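Local coordinates for MccF (Escherichia coli, PDB 4IIY), which probably acts as a hydrolase of the peptidase S66 (LD-carboxypeptidase) family in self-immunity to the antibiotic microcin C7, at residues 145-157 and 245-259. The protein carries 1 engineered substitution. Sequence-based numbering, arbitrary orientation.
Engineered in segment 145-157: Ala-145 (natural residue Ser). With 1EI (5'-O-(L-alpha-glutamylsulfamoyl)inosine), chain K.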
loop_
_atom_site.group_PDB
_atom_site.type_symbol
_atom_site.label_atom_id
_atom_site.label_comp_id
_atom_site.label_asym_id
_atom_site.label_seq_id
_atom_site.Cartn_x
_atom_site.Cartn_y
_atom_site.Cartn_z
ATOM N N ALA B 145 -11.710 7.354 3.997
ATOM C CA ALA B 145 -10.312 7.111 4.323
ATOM C C ALA B 145 -10.109 5.621 4.588
ATOM O O ALA B 145 -10.556 4.796 3.793
ATOM C CB ALA B 145 -9.879 7.967 5.502
ATOM N N ASP B 146 -9.441 5.251 5.674
ATOM C CA ASP B 146 -9.242 3.827 5.962
ATOM C C ASP B 146 -10.536 3.020 5.994
ATOM O O ASP B 146 -10.546 1.805 5.719
ATOM C CB ASP B 146 -8.520 3.644 7.297
ATOM C CG ASP B 146 -8.290 2.190 7.616
ATOM O OD1 ASP B 146 -7.439 1.576 6.949
ATOM O OD2 ASP B 146 -8.991 1.654 8.504
ATOM N N THR B 147 -11.631 3.674 6.365
ATOM C CA THR B 147 -12.908 2.974 6.468
ATOM C C THR B 147 -13.421 2.468 5.113
ATOM O O THR B 147 -14.342 1.649 5.055
ATOM C CB THR B 147 -13.935 3.859 7.181
ATOM O OG1 THR B 147 -13.280 4.533 8.263
ATOM C CG2 THR B 147 -15.073 3.017 7.743
ATOM N N THR B 148 -12.806 2.932 4.027
ATOM C CA THR B 148 -13.014 2.335 2.715
ATOM C C THR B 148 -13.000 0.809 2.751
ATOM O O THR B 148 -13.770 0.158 2.051
ATOM C CB THR B 148 -11.906 2.795 1.744
ATOM O OG1 THR B 148 -11.986 4.210 1.541
ATOM C CG2 THR B 148 -12.017 2.102 0.386
ATOM N N ALA B 149 -12.109 0.221 3.542
ATOM C CA ALA B 149 -12.041 -1.240 3.570
ATOM C C ALA B 149 -13.391 -1.847 3.965
ATOM O O ALA B 149 -13.818 -2.860 3.397
ATOM C CB ALA B 149 -10.936 -1.715 4.502
ATOM N N LEU B 150 -14.062 -1.230 4.932
ATOM C CA LEU B 150 -15.387 -1.676 5.362
ATOM C C LEU B 150 -16.480 -1.328 4.362
ATOM O O LEU B 150 -17.354 -2.147 4.084
ATOM C CB LEU B 150 -15.760 -1.087 6.719
ATOM C CG LEU B 150 -14.773 -1.311 7.853
ATOM C CD1 LEU B 150 -15.400 -0.844 9.152
ATOM C CD2 LEU B 150 -14.358 -2.783 7.950
ATOM N N LEU B 151 -16.452 -0.116 3.816
ATOM C CA LEU B 151 -17.483 0.297 2.866
ATOM C C LEU B 151 -17.465 -0.606 1.644
ATOM O O LEU B 151 -18.514 -1.088 1.193
ATOM C CB LEU B 151 -17.265 1.745 2.434
ATOM C CG LEU B 151 -17.286 2.801 3.543
ATOM C CD1 LEU B 151 -16.865 4.152 2.996
ATOM C CD2 LEU B 151 -18.658 2.901 4.208
ATOM N N ALA B 152 -16.270 -0.827 1.105
ATOM C CA ALA B 152 -16.117 -1.664 -0.079
ATOM C C ALA B 152 -16.361 -3.140 0.249
ATOM O O ALA B 152 -17.014 -3.856 -0.518
ATOM C CB ALA B 152 -14.740 -1.465 -0.691
ATOM N N GLY B 153 -15.824 -3.606 1.370
ATOM C CA GLY B 153 -15.982 -4.994 1.753
ATOM C C GLY B 153 -17.429 -5.380 2.018
ATOM O O GLY B 153 -17.885 -6.457 1.626
ATOM N N ILE B 154 -18.168 -4.502 2.683
ATOM C CA ILE B 154 -19.582 -4.742 2.942
ATOM C C ILE B 154 -20.363 -4.774 1.632
ATOM O O ILE B 154 -21.215 -5.644 1.426
ATOM C CB ILE B 154 -20.153 -3.706 3.935
ATOM C CG1 ILE B 154 -19.595 -3.977 5.334
ATOM C CG2 ILE B 154 -21.671 -3.732 3.934
ATOM C CD1 ILE B 154 -19.873 -2.881 6.348
ATOM N N TYR B 155 -20.071 -3.851 0.727
ATOM C CA TYR B 155 -20.715 -3.873 -0.584
ATOM C C TYR B 155 -20.427 -5.186 -1.322
ATOM O O TYR B 155 -21.331 -5.820 -1.883
ATOM C CB TYR B 155 -20.265 -2.667 -1.421
ATOM C CG TYR B 155 -20.788 -2.689 -2.838
ATOM C CD1 TYR B 155 -22.117 -2.415 -3.116
ATOM C CD2 TYR B 155 -19.949 -3.010 -3.901
ATOM C CE1 TYR B 155 -22.593 -2.448 -4.420
ATOM C CE2 TYR B 155 -20.415 -3.040 -5.204
ATOM C CZ TYR B 155 -21.738 -2.756 -5.456
ATOM O OH TYR B 155 -22.190 -2.796 -6.762
ATOM N N ALA B 156 -19.167 -5.599 -1.326
ATOM C CA ALA B 156 -18.769 -6.829 -2.011
ATOM C C ALA B 156 -19.521 -8.047 -1.476
ATOM O O ALA B 156 -19.937 -8.915 -2.251
ATOM C CB ALA B 156 -17.254 -7.041 -1.910
ATOM N N LYS B 157 -19.704 -8.110 -0.160
ATOM C CA LYS B 157 -20.338 -9.267 0.468
ATOM C C LYS B 157 -21.860 -9.251 0.443
ATOM O O LYS B 157 -22.486 -10.319 0.461
ATOM C CB LYS B 157 -19.874 -9.393 1.918
ATOM C CG LYS B 157 -18.471 -9.937 2.074
ATOM C CD LYS B 157 -18.422 -11.416 1.684
ATOM C CE LYS B 157 -17.038 -12.010 1.863
ATOM N NZ LYS B 157 -17.018 -13.446 1.453
ATOM N N ASN B 245 -10.851 5.390 -0.960
ATOM C CA ASN B 245 -9.463 5.766 -0.720
ATOM C C ASN B 245 -8.547 4.740 -1.369
ATOM O O ASN B 245 -8.562 3.562 -1.011
ATOM C CB ASN B 245 -9.200 5.869 0.782
ATOM C CG ASN B 245 -7.789 6.336 1.100
ATOM O OD1 ASN B 245 -6.877 5.521 1.306
ATOM N ND2 ASN B 245 -7.601 7.650 1.167
ATOM N N LEU B 246 -7.738 5.185 -2.320
ATOM C CA LEU B 246 -6.979 4.261 -3.153
ATOM C C LEU B 246 -5.902 3.517 -2.368
ATOM O O LEU B 246 -5.769 2.302 -2.487
ATOM C CB LEU B 246 -6.402 4.988 -4.367
ATOM C CG LEU B 246 -5.537 4.165 -5.314
ATOM C CD1 LEU B 246 -6.261 2.913 -5.801
ATOM C CD2 LEU B 246 -5.090 5.047 -6.488
ATOM N N ASN B 247 -5.138 4.229 -1.544
ATOM C CA ASN B 247 -4.155 3.532 -0.737
ATOM C C ASN B 247 -4.813 2.450 0.130
ATOM O O ASN B 247 -4.279 1.348 0.288
ATOM C CB ASN B 247 -3.379 4.522 0.125
ATOM C CG ASN B 247 -2.132 3.911 0.720
ATOM O OD1 ASN B 247 -1.255 3.448 -0.001
ATOM N ND2 ASN B 247 -2.052 3.898 2.042
ATOM N N THR B 248 -5.967 2.755 0.712
ATOM C CA THR B 248 -6.660 1.767 1.535
ATOM C C THR B 248 -7.110 0.535 0.740
ATOM O O THR B 248 -7.098 -0.587 1.257
ATOM C CB THR B 248 -7.863 2.399 2.251
ATOM O OG1 THR B 248 -7.401 3.466 3.079
ATOM C CG2 THR B 248 -8.583 1.384 3.127
ATOM N N LEU B 249 -7.500 0.726 -0.516
ATOM C CA LEU B 249 -7.927 -0.396 -1.344
ATOM C C LEU B 249 -6.833 -1.458 -1.480
ATOM O O LEU B 249 -7.135 -2.637 -1.660
ATOM C CB LEU B 249 -8.390 0.077 -2.724
ATOM C CG LEU B 249 -9.715 0.845 -2.732
ATOM C CD1 LEU B 249 -9.975 1.437 -4.117
ATOM C CD2 LEU B 249 -10.897 -0.018 -2.288
ATOM N N THR B 250 -5.572 -1.055 -1.405
ATOM C CA THR B 250 -4.493 -2.033 -1.460
ATOM C C THR B 250 -4.592 -3.090 -0.349
ATOM O O THR B 250 -4.066 -4.191 -0.502
ATOM C CB THR B 250 -3.076 -1.395 -1.427
ATOM O OG1 THR B 250 -2.811 -0.822 -0.141
ATOM C CG2 THR B 250 -2.908 -0.346 -2.521
ATOM N N GLY B 251 -5.250 -2.764 0.768
ATOM C CA GLY B 251 -5.366 -3.703 1.873
ATOM C C GLY B 251 -6.432 -4.772 1.696
ATOM O O GLY B 251 -6.463 -5.726 2.476
ATOM N N ILE B 252 -7.299 -4.622 0.691
ATOM C CA ILE B 252 -8.321 -5.624 0.386
ATOM C C ILE B 252 -8.178 -6.177 -1.032
ATOM O O ILE B 252 -8.900 -7.104 -1.422
ATOM C CB ILE B 252 -9.758 -5.083 0.590
ATOM C CG1 ILE B 252 -10.100 -3.957 -0.404
ATOM C CG2 ILE B 252 -9.948 -4.630 2.030
ATOM C CD1 ILE B 252 -11.557 -3.503 -0.335
ATOM N N TRP B 253 -7.250 -5.608 -1.803
ATOM C CA TRP B 253 -7.106 -5.935 -3.215
ATOM C C TRP B 253 -6.860 -7.434 -3.399
ATOM O O TRP B 253 -6.115 -8.046 -2.636
ATOM C CB TRP B 253 -5.958 -5.116 -3.829
ATOM C CG TRP B 253 -6.073 -4.925 -5.295
ATOM C CD1 TRP B 253 -5.547 -5.722 -6.268
ATOM C CD2 TRP B 253 -6.775 -3.876 -5.966
ATOM N NE1 TRP B 253 -5.864 -5.222 -7.505
ATOM C CE2 TRP B 253 -6.625 -4.093 -7.348
ATOM C CE3 TRP B 253 -7.496 -2.759 -5.532
ATOM C CZ2 TRP B 253 -7.185 -3.241 -8.302
ATOM C CZ3 TRP B 253 -8.052 -1.914 -6.482
ATOM C CH2 TRP B 253 -7.894 -2.162 -7.851
ATOM N N GLY B 254 -7.495 -8.015 -4.409
ATOM C CA GLY B 254 -7.298 -9.422 -4.726
ATOM C C GLY B 254 -8.197 -10.369 -3.951
ATOM O O GLY B 254 -8.343 -11.542 -4.322
ATOM N N SER B 255 -8.793 -9.875 -2.869
ATOM C CA SER B 255 -9.624 -10.704 -1.995
ATOM C C SER B 255 -11.097 -10.662 -2.384
ATOM O O SER B 255 -11.514 -9.848 -3.214
ATOM C CB SER B 255 -9.484 -10.263 -0.532
ATOM O OG SER B 255 -10.307 -9.137 -0.241
ATOM N N GLU B 256 -11.877 -11.532 -1.751
ATOM C CA GLU B 256 -13.318 -11.586 -1.956
ATOM C C GLU B 256 -14.012 -10.319 -1.460
ATOM O O GLU B 256 -15.185 -10.094 -1.761
ATOM C CB GLU B 256 -13.906 -12.830 -1.270
ATOM C CG GLU B 256 -13.847 -12.801 0.253
ATOM C CD GLU B 256 -13.923 -14.196 0.871
ATOM O OE1 GLU B 256 -14.988 -14.552 1.414
ATOM O OE2 GLU B 256 -12.916 -14.931 0.813
ATOM N N TRP B 257 -13.286 -9.479 -0.723
ATOM C CA TRP B 257 -13.848 -8.223 -0.214
ATOM C C TRP B 257 -13.615 -7.023 -1.134
ATOM O O TRP B 257 -14.149 -5.945 -0.889
ATOM C CB TRP B 257 -13.335 -7.920 1.204
ATOM C CG TRP B 257 -13.911 -8.846 2.222
ATOM C CD1 TRP B 257 -15.100 -8.704 2.879
ATOM C CD2 TRP B 257 -13.324 -10.060 2.713
ATOM N NE1 TRP B 257 -15.292 -9.756 3.742
ATOM C CE2 TRP B 257 -14.220 -10.606 3.657
ATOM C CE3 TRP B 257 -12.133 -10.737 2.441
ATOM C CZ2 TRP B 257 -13.957 -11.800 4.335
ATOM C CZ3 TRP B 257 -11.876 -11.922 3.106
ATOM C CH2 TRP B 257 -12.784 -12.444 4.043
ATOM N N MET B 258 -12.824 -7.199 -2.187
ATOM C CA MET B 258 -12.654 -6.139 -3.173
ATOM C C MET B 258 -13.729 -6.270 -4.250
ATOM O O MET B 258 -13.752 -7.261 -4.983
ATOM C CB MET B 258 -11.265 -6.199 -3.811
ATOM C CG MET B 258 -11.082 -5.178 -4.918
ATOM S SD MET B 258 -11.116 -3.476 -4.304
ATOM C CE MET B 258 -11.455 -2.613 -5.850
ATOM N N PRO B 259 -14.627 -5.281 -4.354
ATOM C CA PRO B 259 -15.645 -5.369 -5.409
ATOM C C PRO B 259 -15.003 -5.454 -6.788
ATOM O O PRO B 259 -14.057 -4.732 -7.080
ATOM C CB PRO B 259 -16.421 -4.053 -5.286
ATOM C CG PRO B 259 -16.053 -3.481 -3.959
ATOM C CD PRO B 259 -14.714 -4.027 -3.583
HETATM O O6 1EI K . -3.135 15.835 14.455
HETATM C C6 1EI K . -3.766 16.134 13.417
HETATM N N1 1EI K . -3.712 17.377 12.897
HETATM C C2 1EI K . -4.387 17.713 11.784
HETATM N N3 1EI K . -5.166 16.852 11.108
HETATM C C5 1EI K . -4.598 15.129 12.731
HETATM C C4 1EI K . -5.301 15.578 11.532
HETATM N N7 1EI K . -4.925 13.833 12.910
HETATM C C8 1EI K . -5.763 13.478 11.907
HETATM N N9 1EI K . -5.978 14.523 11.093
HETATM C "C1'" 1EI K . -6.821 14.531 9.886
HETATM O "O4'" 1EI K . -7.917 13.635 9.998
HETATM C "C2'" 1EI K . -5.994 14.029 8.721
HETATM O "O2'" 1EI K . -5.357 15.126 8.066
HETATM C "C3'" 1EI K . -7.018 13.356 7.835
HETATM O "O3'" 1EI K . -7.340 14.214 6.743
HETATM C "C4'" 1EI K . -8.261 13.184 8.690
HETATM C "C5'" 1EI K . -8.736 11.737 8.720
HETATM O "O5'" 1EI K . -7.746 10.888 9.310
HETATM S SBF 1EI K . -7.860 9.374 9.092
HETATM O OAE 1EI K . -7.315 8.700 10.250
HETATM O OAF 1EI K . -9.260 9.096 8.910
HETATM N NAQ 1EI K . -7.071 9.061 7.798
HETATM C C 1EI K . -7.012 7.876 7.153
HETATM O O 1EI K . -7.580 6.833 7.456
HETATM C CA 1EI K . -6.186 7.852 5.899
HETATM N N 1EI K . -5.501 9.118 5.708
HETATM C CB 1EI K . -5.204 6.687 5.951
HETATM C CG 1EI K . -5.029 6.052 4.574
HETATM C CD 1EI K . -4.067 6.861 3.734
HETATM O OE1 1EI K . -3.829 8.043 4.056
HETATM O OE2 1EI K . -3.548 6.310 2.748
HETATM O O HOH W 1 -5.554 2.333 5.116
#
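Segments 145-157 and 245-259 run alongside each other, closing to 4.3 Å between the CA atoms of Gly-153 and Trp-257. Glycine suits that spot, since a CB would press on Trp-257 CD1. Thr-148 turns OG1 beside its own backbone N (chi1 -64°), where the hydroxyl donates to Ala-145 O and accepts a nearly straight bond from Asn-245 N (3.0 Å to OG1). Asn-245 N-caps helix 246-249: OD1 takes Thr-248 N and, from above the amide plane, Thr-248 OG1 (2.8 Å), while ND2 binds Glu-270, a predicted charge-relay residue. With an alanine in place of Asn-245, both Thr-248 donors would probably lose their shared acceptor and Glu-270 a hydrogen-bond partner. Thr-248 CG2 lies against Asp-146 O and Ala-149; the small Ala-152 admits Ile-252 CD1 and Pro-259 CD to its CB. The long Lys-157 side chain, bent at chi2 (-70°), lays CE over the five-membered ring of Trp-257, and NZ pairs with Glu-256 OE1 in a salt bridge modelled doubtfully short; Glu-256 OE2 also meets Arg-290 of the second subunit. Asp-146 N and Asn-247 ND2 grip the ligand's glutamyl O and OE2 beside engineered Ala-145, at the predicted serine nucleophile's position, consistent with recognising a glutamyl substrate.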